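Local coordinates for S-adenosyl-L-methionine:salicylic acid carboxyl methyltransferase (Clarkia breweri, PDB 1M6E), which catalyses transfer of a methyl group from S-adenosyl-L-methionine to the carboxyl group of salicylic acid, giving the volatile ester methyl salicylate, at residues Ile55-Cys60 / Phe68-Leu73; Ile94-Leu99 / Cys121-Val126. All blocks are in the same frame, centred on the assembly; numbering follows the deposited sequence.

Overall arrangement
The two contacts follow one another along the chain: contact 1 closes before contact 2 opens, and their centres lie about 9 Å apart on the same side of the chain's centre. Both reach one sheet. Strand 52-58 of contact 1 and strand 91-98 of contact 2 are neighbours in it, and strand 121-127, outermost within the chain, lies beyond strand 91-98. Probable backbone hydrogen bonds tie the two contacts together, Asp57 and Gly59 each to Asn97, while Val70 packs on Ile94. Both reach S-adenosyl-L-homocysteine, contact 1 through Gly59 and contact 2 through Asp98, so adjacent strand ends of the Rossmann-like methyltransferase fold grip different parts of one cofactor product.

Contact 1 (Ile55-Cys60 / Phe68-Leu73); sequences IADLGC and FAVTEL. With SAH (S-adenosyl-L-homocysteine), chain C.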
ATOM      1  N   ILE A  55       9.812   2.992 -13.078  1.00 45.00           N
ATOM      2  CA  ILE A  55       9.070   4.233 -13.049  1.00 46.49           C
ATOM      3  C   ILE A  55       8.453   4.395 -11.668  1.00 43.77           C
ATOM      4  O   ILE A  55       8.101   3.399 -11.034  1.00 47.03           O
ATOM      5  CB  ILE A  55       7.956   4.173 -14.083  1.00 58.87           C
ATOM      6  CG1 ILE A  55       8.548   3.745 -15.424  1.00 73.61           C
ATOM      7  CG2 ILE A  55       7.250   5.515 -14.180  1.00 62.40           C
ATOM      8  CD1 ILE A  55       7.553   3.750 -16.576  1.00 88.24           C
ATOM      9  N   ALA A  56       8.299   5.639 -11.215  1.00 33.60           N
ATOM     10  CA  ALA A  56       7.727   5.910  -9.896  1.00 29.91           C
ATOM     11  C   ALA A  56       6.898   7.175  -9.849  1.00 31.24           C
ATOM     12  O   ALA A  56       7.453   8.254 -10.025  1.00 42.58           O
ATOM     13  CB  ALA A  56       8.847   6.032  -8.882  1.00 32.50           C
ATOM     14  N   ASP A  57       5.592   7.074  -9.594  1.00 27.14           N
ATOM     15  CA  ASP A  57       4.743   8.275  -9.521  1.00 35.34           C
ATOM     16  C   ASP A  57       4.804   8.878  -8.112  1.00 32.93           C
ATOM     17  O   ASP A  57       4.586   8.201  -7.126  1.00 48.68           O
ATOM     18  CB  ASP A  57       3.280   7.965  -9.895  1.00 40.10           C
ATOM     19  CG  ASP A  57       2.478   9.242 -10.336  1.00 71.72           C
ATOM     20  OD1 ASP A  57       2.353  10.229  -9.553  1.00 61.62           O
ATOM     21  OD2 ASP A  57       1.960   9.253 -11.485  1.00 75.60           O
ATOM     22  N   LEU A  58       5.120  10.156  -8.018  1.00 33.91           N
ATOM     23  CA  LEU A  58       5.225  10.810  -6.733  1.00 39.47           C
ATOM     24  C   LEU A  58       4.023  11.716  -6.510  1.00 49.40           C
ATOM     25  O   LEU A  58       3.780  12.651  -7.286  1.00 52.56           O
ATOM     26  CB  LEU A  58       6.538  11.597  -6.677  1.00 36.08           C
ATOM     27  CG  LEU A  58       7.706  10.948  -5.910  1.00 39.00           C
ATOM     28  CD1 LEU A  58       7.618   9.434  -5.890  1.00 38.99           C
ATOM     29  CD2 LEU A  58       8.993  11.373  -6.545  1.00 23.87           C
ATOM     30  N   GLY A  59       3.275  11.428  -5.444  1.00 51.21           N
ATOM     31  CA  GLY A  59       2.092  12.200  -5.135  1.00 47.59           C
ATOM     32  C   GLY A  59       0.954  11.731  -6.020  1.00 50.82           C
ATOM     33  O   GLY A  59       0.184  12.533  -6.549  1.00 49.25           O
ATOM     34  N   CYS A  60       0.871  10.417  -6.210  1.00 55.80           N
ATOM     35  CA  CYS A  60      -0.189   9.794  -7.015  1.00 57.28           C
ATOM     36  C   CYS A  60      -1.369   9.939  -6.098  1.00 58.33           C
ATOM     37  O   CYS A  60      -1.283  10.655  -5.111  1.00 72.46           O
ATOM     38  CB  CYS A  60       0.094   8.300  -7.224  1.00 57.90           C
ATOM     39  SG  CYS A  60       0.135   7.289  -5.674  1.00 57.58           S
ATOM     40  N   PHE A  68      -2.539   6.177 -14.396  1.00 61.17           N
ATOM     41  CA  PHE A  68      -2.693   6.781 -15.707  1.00 54.56           C
ATOM     42  C   PHE A  68      -1.390   7.106 -16.416  1.00 52.72           C
ATOM     43  O   PHE A  68      -1.181   6.693 -17.552  1.00 54.88           O
ATOM     44  CB  PHE A  68      -3.549   8.041 -15.609  1.00 55.65           C
ATOM     45  CG  PHE A  68      -3.997   8.586 -16.946  1.00 62.76           C
ATOM     46  CD1 PHE A  68      -4.562   7.756 -17.904  1.00 62.17           C
ATOM     47  CD2 PHE A  68      -3.859   9.939 -17.243  1.00 72.48           C
ATOM     48  CE1 PHE A  68      -4.977   8.267 -19.138  1.00 54.42           C
ATOM     49  CE2 PHE A  68      -4.276  10.452 -18.477  1.00 71.80           C
ATOM     50  CZ  PHE A  68      -4.834   9.609 -19.421  1.00 61.12           C
ATOM     51  N   ALA A  69      -0.494   7.835 -15.775  1.00 48.13           N
ATOM     52  CA  ALA A  69       0.734   8.161 -16.479  1.00 48.35           C
ATOM     53  C   ALA A  69       1.769   7.045 -16.514  1.00 54.22           C
ATOM     54  O   ALA A  69       2.482   6.869 -17.506  1.00 59.53           O
ATOM     55  CB  ALA A  69       1.325   9.373 -15.899  1.00 28.01           C
ATOM     56  N   VAL A  70       1.852   6.285 -15.435  1.00 55.69           N
ATOM     57  CA  VAL A  70       2.813   5.204 -15.366  1.00 56.27           C
ATOM     58  C   VAL A  70       2.341   4.096 -16.291  1.00 53.31           C
ATOM     59  O   VAL A  70       2.942   3.036 -16.384  1.00 63.49           O
ATOM     60  CB  VAL A  70       2.907   4.687 -13.922  1.00 62.04           C
ATOM     61  CG1 VAL A  70       4.148   3.841 -13.752  1.00 68.57           C
ATOM     62  CG2 VAL A  70       2.932   5.867 -12.953  1.00 71.01           C
ATOM     63  N   THR A  71       1.261   4.371 -16.996  1.00 48.67           N
ATOM     64  CA  THR A  71       0.636   3.405 -17.884  1.00 52.00           C
ATOM     65  C   THR A  71       0.690   3.889 -19.315  1.00 53.71           C
ATOM     66  O   THR A  71       0.122   3.295 -20.209  1.00 56.46           O
ATOM     67  CB  THR A  71      -0.855   3.223 -17.479  1.00 58.42           C
ATOM     68  OG1 THR A  71      -1.236   1.861 -17.617  1.00 54.22           O
ATOM     69  CG2 THR A  71      -1.769   4.059 -18.351  1.00 62.40           C
ATOM     70  N   GLU A  72       1.361   4.998 -19.529  1.00 62.86           N
ATOM     71  CA  GLU A  72       1.442   5.556 -20.848  1.00 56.28           C
ATOM     72  C   GLU A  72       2.911   5.768 -21.066  1.00 62.27           C
ATOM     73  O   GLU A  72       3.320   6.559 -21.913  1.00 69.97           O
ATOM     74  CB  GLU A  72       0.715   6.879 -20.872  1.00 57.17           C
ATOM     75  CG  GLU A  72       0.323   7.293 -22.260  1.00 87.71           C
ATOM     76  CD  GLU A  72      -0.877   6.520 -22.782  1.00 94.87           C
ATOM     77  OE1 GLU A  72      -1.118   5.388 -22.295  1.00 93.02           O
ATOM     78  OE2 GLU A  72      -1.567   7.053 -23.688  1.00 93.54           O
ATOM     79  N   LEU A  73       3.697   5.082 -20.241  1.00 64.34           N
ATOM     80  CA  LEU A  73       5.151   5.128 -20.303  1.00 64.00           C
ATOM     81  C   LEU A  73       5.519   3.719 -20.633  1.00 63.49           C
ATOM     82  O   LEU A  73       6.317   3.474 -21.520  1.00 72.57           O
ATOM     83  CB  LEU A  73       5.776   5.496 -18.954  1.00 62.37           C
ATOM     84  CG  LEU A  73       5.607   6.926 -18.428  1.00 62.67           C
ATOM     85  CD1 LEU A  73       6.553   7.120 -17.261  1.00 60.11           C
ATOM     86  CD2 LEU A  73       5.908   7.960 -19.515  1.00 56.84           C
TER
HETATM   87  N   SAH C2814      -1.022  12.987  -9.320  1.00 56.48           N
HETATM   88  CA  SAH C2814      -2.552  13.014  -9.450  1.00 64.42           C
HETATM   89  CB  SAH C2814      -3.268  13.727  -8.287  1.00 56.91           C
HETATM   90  CG  SAH C2814      -2.417  14.241  -7.204  1.00 57.98           C
HETATM   91  SD  SAH C2814      -3.205  15.133  -5.818  1.00 45.74           S
HETATM   92  C   SAH C2814      -3.059  13.751 -10.689  1.00 73.38           C
HETATM   93  O   SAH C2814      -2.236  14.289 -11.489  1.00 83.12           O
HETATM   94  OXT SAH C2814      -4.355  13.753 -10.800  1.00 65.20           O
HETATM   95  C5' SAH C2814      -1.722  15.356  -4.895  1.00 56.58           C
HETATM   96  C4' SAH C2814      -1.282  14.198  -3.893  1.00 42.83           C
HETATM   97  O4' SAH C2814      -0.027  14.747  -3.380  1.00 32.53           O
HETATM   98  C3' SAH C2814      -2.177  14.118  -2.599  1.00 43.28           C
HETATM   99  O3' SAH C2814      -2.893  12.756  -2.509  1.00 33.08           O
HETATM  100  C2' SAH C2814      -1.244  14.225  -1.476  1.00 31.51           C
HETATM  101  O2' SAH C2814      -1.392  13.452  -0.333  1.00 48.33           O
HETATM  102  C1' SAH C2814       0.170  14.188  -2.235  1.00 28.19           C
HETATM  103  N9  SAH C2814       1.195  14.838  -1.449  1.00 29.13           N
HETATM  104  C8  SAH C2814       1.229  16.081  -0.856  1.00 31.37           C
HETATM  105  N7  SAH C2814       2.321  16.320  -0.191  1.00 37.09           N
HETATM  106  C5  SAH C2814       3.043  15.163  -0.365  1.00 35.25           C
HETATM  107  C6  SAH C2814       4.313  14.751   0.098  1.00 39.85           C
HETATM  108  N6  SAH C2814       5.048  15.557   0.864  1.00 52.26           N
HETATM  109  N1  SAH C2814       4.813  13.500  -0.241  1.00 30.71           N
HETATM  110  C2  SAH C2814       4.039  12.684  -1.027  1.00 35.78           C
HETATM  111  N3  SAH C2814       2.803  12.983  -1.516  1.00 35.76           N
HETATM  112  C4  SAH C2814       2.363  14.243  -1.144  1.00 31.84           C
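Ile55, which opens the 55-60 segment, lays its side chain against Val70 and Leu73 of the loop that leads into helix 74-82. Ile55 CB already lies 3.8 Å from CG1 of Val70. From there the two branches part. Ile55 CG2, anti to the backbone N, is 3.6 Å from the same Val70 CG1 and also meets the Leu73 methyl CD1. The longer branch runs on through CG1 with chi2 at -176°, and this extended course brings Ile55 CD1 to 3.4 Å from Leu73 CB, with Leu73 CD1 close by. The side chains of Ile55 and Val70 slide past each other in opposite directions. Val70 divides its methyls between two residues of the strand: Val70 CG1 meets Ile55, whereas Val70 CG2 sits 3.7 Å from CB of Asp57, two residues further along.

Asp57 thus faces Val70 with its CB, while its buried OD2 is hydrogen-bonded to ND1 of His144 on the adjoining strand 143-146. Phe142 touches both Ile55 and Leu73, and Thr36 and Ile40 of helix 33-44 touch Leu73 as well.

Further along, the chain turns away from the loop at Gly59, whose positive phi accompanies the turn. Gly59 O accepts a hydrogen bond of 3.1 Å from the amino N of S-adenosyl-L-homocysteine. A first strand ending in a glycine-containing turn at the cofactor, followed by a connection packed against the strand that leads into helix 74-82, is characteristic of the Rossmann-like fold of S-adenosylmethionine-dependent methyltransferases.

Contact 2 (Ile94-Leu99 / Cys121-Val126); sequences IFLNDL and CFINGV. With SAH (S-adenosyl-L-homocysteine), chain C.
Ile94 to Asn97 pair in parallel register with Ile123 to Val126, the axes of the two strands approaching to 4.4 Å with 23° between their directions. The backbone bonds alternate between the chains: Ile94 N to Phe122 O, Asn124 N to Ile94 O, Leu96 N to Asn124 O at 2.7 Å, and Val126 N to Leu96 O.

On one face Ile94 and Ile123 lie side by side, pointing the same way, and CD1 of Leu96 slants across to CG2 of Ile123 at 3.9 Å. Gly125, opposite Leu96, adds no side chain there. Ile74 of helix 74-82 touches Ile94 and Cys121.

The other face carries Phe95, Asn97, Asn124 and Val126. The Phe95 ring runs alongside the Asn124 amide, their planes 34° apart, with CE2 3.5 Å from ND2; its CD2 is equally near CG2 of Val126. The same ND2 makes a weak bond back to Ile94 O. Asn97, with CG anti to its backbone N, sends ND2 to Val126 O at 2.9 Å, nearly in line with that carbonyl but bent at the hydrogen and tilted from the amide plane, and also to Gly128 O. These two bonds fix the amide, and OD1 lies near C2 of the adenine of S-adenosyl-L-homocysteine.

Strand 121-127 also meets the second subunit: Gly125 makes backbone hydrogen bonds to it, and Asn124 and Val126 pack on Val126 and Asn124 of that subunit. At the end of strand 91-98, Asp98 OD1 accepts a hydrogen bond from the ribose O2' at 2.7 Å, while Leu99 lies against the adenine. Strands 91-98 and 121-127 pair within a beta-alpha-beta unit, and an acidic residue gripping the ribose from the end of the second strand is a hallmark of Rossmann-like methyltransferases.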
ATOM      1  N   ILE A  94       6.984  -0.517 -10.759  1.00 47.03           N
ATOM      2  CA  ILE A  94       6.303   0.692 -10.364  1.00 40.87           C
ATOM      3  C   ILE A  94       6.203   1.029  -8.886  1.00 33.02           C
ATOM      4  O   ILE A  94       5.957   0.177  -8.034  1.00 30.98           O
ATOM      5  CB  ILE A  94       4.918   0.666 -10.938  1.00 36.82           C
ATOM      6  CG1 ILE A  94       5.017   0.415 -12.431  1.00 30.31           C
ATOM      7  CG2 ILE A  94       4.207   1.959 -10.620  1.00 43.98           C
ATOM      8  CD1 ILE A  94       3.663   0.425 -13.089  1.00 47.55           C
ATOM      9  N   PHE A  95       6.379   2.310  -8.608  1.00 21.59           N
ATOM     10  CA  PHE A  95       6.310   2.818  -7.255  1.00 20.56           C
ATOM     11  C   PHE A  95       5.315   3.956  -7.137  1.00 27.59           C
ATOM     12  O   PHE A  95       5.588   5.048  -7.644  1.00 24.30           O
ATOM     13  CB  PHE A  95       7.696   3.289  -6.836  1.00 16.89           C
ATOM     14  CG  PHE A  95       8.647   2.168  -6.594  1.00 21.31           C
ATOM     15  CD1 PHE A  95       9.604   1.838  -7.530  1.00 30.45           C
ATOM     16  CD2 PHE A  95       8.519   1.378  -5.456  1.00 29.05           C
ATOM     17  CE1 PHE A  95      10.421   0.721  -7.336  1.00 35.96           C
ATOM     18  CE2 PHE A  95       9.319   0.272  -5.255  1.00 36.29           C
ATOM     19  CZ  PHE A  95      10.269  -0.061  -6.194  1.00 31.27           C
ATOM     20  N   LEU A  96       4.174   3.698  -6.483  1.00 25.55           N
ATOM     21  CA  LEU A  96       3.127   4.707  -6.277  1.00 22.56           C
ATOM     22  C   LEU A  96       3.334   5.273  -4.884  1.00 37.08           C
ATOM     23  O   LEU A  96       3.193   4.558  -3.879  1.00 34.99           O
ATOM     24  CB  LEU A  96       1.742   4.093  -6.348  1.00 20.54           C
ATOM     25  CG  LEU A  96       1.416   3.278  -7.589  1.00 29.63           C
ATOM     26  CD1 LEU A  96       0.038   2.725  -7.438  1.00 19.52           C
ATOM     27  CD2 LEU A  96       1.560   4.117  -8.850  1.00 17.66           C
ATOM     28  N   ASN A  97       3.686   6.558  -4.839  1.00 37.02           N
ATOM     29  CA  ASN A  97       3.963   7.248  -3.595  1.00 35.98           C
ATOM     30  C   ASN A  97       3.005   8.331  -3.164  1.00 38.31           C
ATOM     31  O   ASN A  97       2.551   9.178  -3.944  1.00 35.64           O
ATOM     32  CB  ASN A  97       5.359   7.868  -3.613  1.00 39.09           C
ATOM     33  CG  ASN A  97       5.519   8.978  -2.565  1.00 44.22           C
ATOM     34  OD1 ASN A  97       5.293  10.174  -2.831  1.00 36.20           O
ATOM     35  ND2 ASN A  97       5.891   8.578  -1.365  1.00 44.21           N
ATOM     36  N   ASP A  98       2.715   8.311  -1.883  1.00 31.82           N
ATOM     37  CA  ASP A  98       1.883   9.338  -1.372  1.00 36.43           C
ATOM     38  C   ASP A  98       2.038   9.359   0.104  1.00 39.12           C
ATOM     39  O   ASP A  98       2.750   8.509   0.651  1.00 46.08           O
ATOM     40  CB  ASP A  98       0.446   9.139  -1.780  1.00 30.33           C
ATOM     41  CG  ASP A  98      -0.319  10.429  -1.735  1.00 40.97           C
ATOM     42  OD1 ASP A  98      -0.436  10.966  -0.613  1.00 49.98           O
ATOM     43  OD2 ASP A  98      -0.768  10.918  -2.796  1.00 26.86           O
ATOM     44  N   LEU A  99       1.414  10.345   0.750  1.00 33.60           N
ATOM     45  CA  LEU A  99       1.531  10.459   2.193  1.00 36.94           C
ATOM     46  C   LEU A  99       0.805   9.302   2.809  1.00 39.35           C
ATOM     47  O   LEU A  99      -0.082   8.713   2.173  1.00 26.17           O
ATOM     48  CB  LEU A  99       0.941  11.778   2.693  1.00 35.76           C
ATOM     49  CG  LEU A  99       1.800  12.971   2.311  1.00 31.87           C
ATOM     50  CD1 LEU A  99       1.160  14.209   2.810  1.00 14.61           C
ATOM     51  CD2 LEU A  99       3.179  12.806   2.889  1.00 34.87           C
ATOM     52  N   CYS A 121       3.978  -5.904 -14.756  1.00 74.58           N
ATOM     53  CA  CYS A 121       4.237  -4.712 -13.971  1.00 67.39           C
ATOM     54  C   CYS A 121       4.059  -4.944 -12.488  1.00 58.59           C
ATOM     55  O   CYS A 121       2.956  -5.047 -11.963  1.00 65.27           O
ATOM     56  CB  CYS A 121       3.329  -3.575 -14.409  1.00 62.93           C
ATOM     57  SG  CYS A 121       3.123  -3.509 -16.172  1.00 85.75           S
ATOM     58  N   PHE A 122       5.171  -5.020 -11.803  1.00 42.22           N
ATOM     59  CA  PHE A 122       5.107  -5.206 -10.392  1.00 47.50           C
ATOM     60  C   PHE A 122       4.807  -3.868  -9.694  1.00 46.05           C
ATOM     61  O   PHE A 122       5.661  -2.975  -9.634  1.00 36.68           O
ATOM     62  CB  PHE A 122       6.428  -5.819  -9.994  1.00 49.27           C
ATOM     63  CG  PHE A 122       6.750  -7.035 -10.797  1.00 35.40           C
ATOM     64  CD1 PHE A 122       7.815  -7.060 -11.653  1.00 44.62           C
ATOM     65  CD2 PHE A 122       5.980  -8.173 -10.670  1.00 44.41           C
ATOM     66  CE1 PHE A 122       8.111  -8.200 -12.357  1.00 29.32           C
ATOM     67  CE2 PHE A 122       6.264  -9.313 -11.367  1.00 19.85           C
ATOM     68  CZ  PHE A 122       7.337  -9.324 -12.210  1.00 39.62           C
ATOM     69  N   ILE A 123       3.585  -3.720  -9.184  1.00 41.43           N
ATOM     70  CA  ILE A 123       3.236  -2.472  -8.517  1.00 42.13           C
ATOM     71  C   ILE A 123       3.528  -2.460  -7.036  1.00 37.23           C
ATOM     72  O   ILE A 123       3.288  -3.440  -6.337  1.00 46.79           O
ATOM     73  CB  ILE A 123       1.773  -2.097  -8.719  1.00 37.46           C
ATOM     74  CG1 ILE A 123       1.556  -1.724 -10.184  1.00 38.35           C
ATOM     75  CG2 ILE A 123       1.410  -0.922  -7.807  1.00 30.83           C
ATOM     76  CD1 ILE A 123       0.159  -1.393 -10.537  1.00 37.55           C
ATOM     77  N   ASN A 124       4.052  -1.331  -6.574  1.00 32.79           N
ATOM     78  CA  ASN A 124       4.416  -1.148  -5.185  1.00 31.51           C
ATOM     79  C   ASN A 124       3.964   0.218  -4.695  1.00 33.06           C
ATOM     80  O   ASN A 124       4.233   1.228  -5.354  1.00 40.38           O
ATOM     81  CB  ASN A 124       5.942  -1.245  -5.011  1.00 34.79           C
ATOM     82  CG  ASN A 124       6.526  -2.536  -5.570  1.00 41.43           C
ATOM     83  OD1 ASN A 124       6.169  -3.630  -5.142  1.00 54.12           O
ATOM     84  ND2 ASN A 124       7.434  -2.411  -6.526  1.00 47.07           N
ATOM     85  N   GLY A 125       3.277   0.244  -3.549  1.00 24.52           N
ATOM     86  CA  GLY A 125       2.857   1.499  -2.923  1.00 26.57           C
ATOM     87  C   GLY A 125       3.937   1.915  -1.908  1.00 23.74           C
ATOM     88  O   GLY A 125       4.334   1.113  -1.095  1.00 28.01           O
ATOM     89  N   VAL A 126       4.432   3.145  -1.975  1.00 23.51           N
ATOM     90  CA  VAL A 126       5.489   3.638  -1.076  1.00 28.78           C
ATOM     91  C   VAL A 126       4.967   4.776  -0.196  1.00 27.66           C
ATOM     92  O   VAL A 126       5.030   5.936  -0.588  1.00 27.32           O
ATOM     93  CB  VAL A 126       6.622   4.233  -1.889  1.00 32.82           C
ATOM     94  CG1 VAL A 126       7.623   4.847  -0.982  1.00 30.20           C
ATOM     95  CG2 VAL A 126       7.217   3.196  -2.780  1.00 32.07           C
TER
HETATM   96  N   SAH C2814      -1.022  12.987  -9.320  1.00 56.48           N
HETATM   97  CA  SAH C2814      -2.552  13.014  -9.450  1.00 64.42           C
HETATM   98  CB  SAH C2814      -3.268  13.727  -8.287  1.00 56.91           C
HETATM   99  CG  SAH C2814      -2.417  14.241  -7.204  1.00 57.98           C
HETATM  100  SD  SAH C2814      -3.205  15.133  -5.818  1.00 45.74           S
HETATM  101  C   SAH C2814      -3.059  13.751 -10.689  1.00 73.38           C
HETATM  102  O   SAH C2814      -2.236  14.289 -11.489  1.00 83.12           O
HETATM  103  OXT SAH C2814      -4.355  13.753 -10.800  1.00 65.20           O
HETATM  104  C5' SAH C2814      -1.722  15.356  -4.895  1.00 56.58           C
HETATM  105  C4' SAH C2814      -1.282  14.198  -3.893  1.00 42.83           C
HETATM  106  O4' SAH C2814      -0.027  14.747  -3.380  1.00 32.53           O
HETATM  107  C3' SAH C2814      -2.177  14.118  -2.599  1.00 43.28           C
HETATM  108  O3' SAH C2814      -2.893  12.756  -2.509  1.00 33.08           O
HETATM  109  C2' SAH C2814      -1.244  14.225  -1.476  1.00 31.51           C
HETATM  110  O2' SAH C2814      -1.392  13.452  -0.333  1.00 48.33           O
HETATM  111  C1' SAH C2814       0.170  14.188  -2.235  1.00 28.19           C
HETATM  112  N9  SAH C2814       1.195  14.838  -1.449  1.00 29.13           N
HETATM  113  C8  SAH C2814       1.229  16.081  -0.856  1.00 31.37           C
HETATM  114  N7  SAH C2814       2.321  16.320  -0.191  1.00 37.09           N
HETATM  115  C5  SAH C2814       3.043  15.163  -0.365  1.00 35.25           C
HETATM  116  C6  SAH C2814       4.313  14.751   0.098  1.00 39.85           C
HETATM  117  N6  SAH C2814       5.048  15.557   0.864  1.00 52.26           N
HETATM  118  N1  SAH C2814       4.813  13.500  -0.241  1.00 30.71           N
HETATM  119  C2  SAH C2814       4.039  12.684  -1.027  1.00 35.78           C
HETATM  120  N3  SAH C2814       2.803  12.983  -1.516  1.00 35.76           N
HETATM  121  C4  SAH C2814       2.363  14.243  -1.144  1.00 31.84           C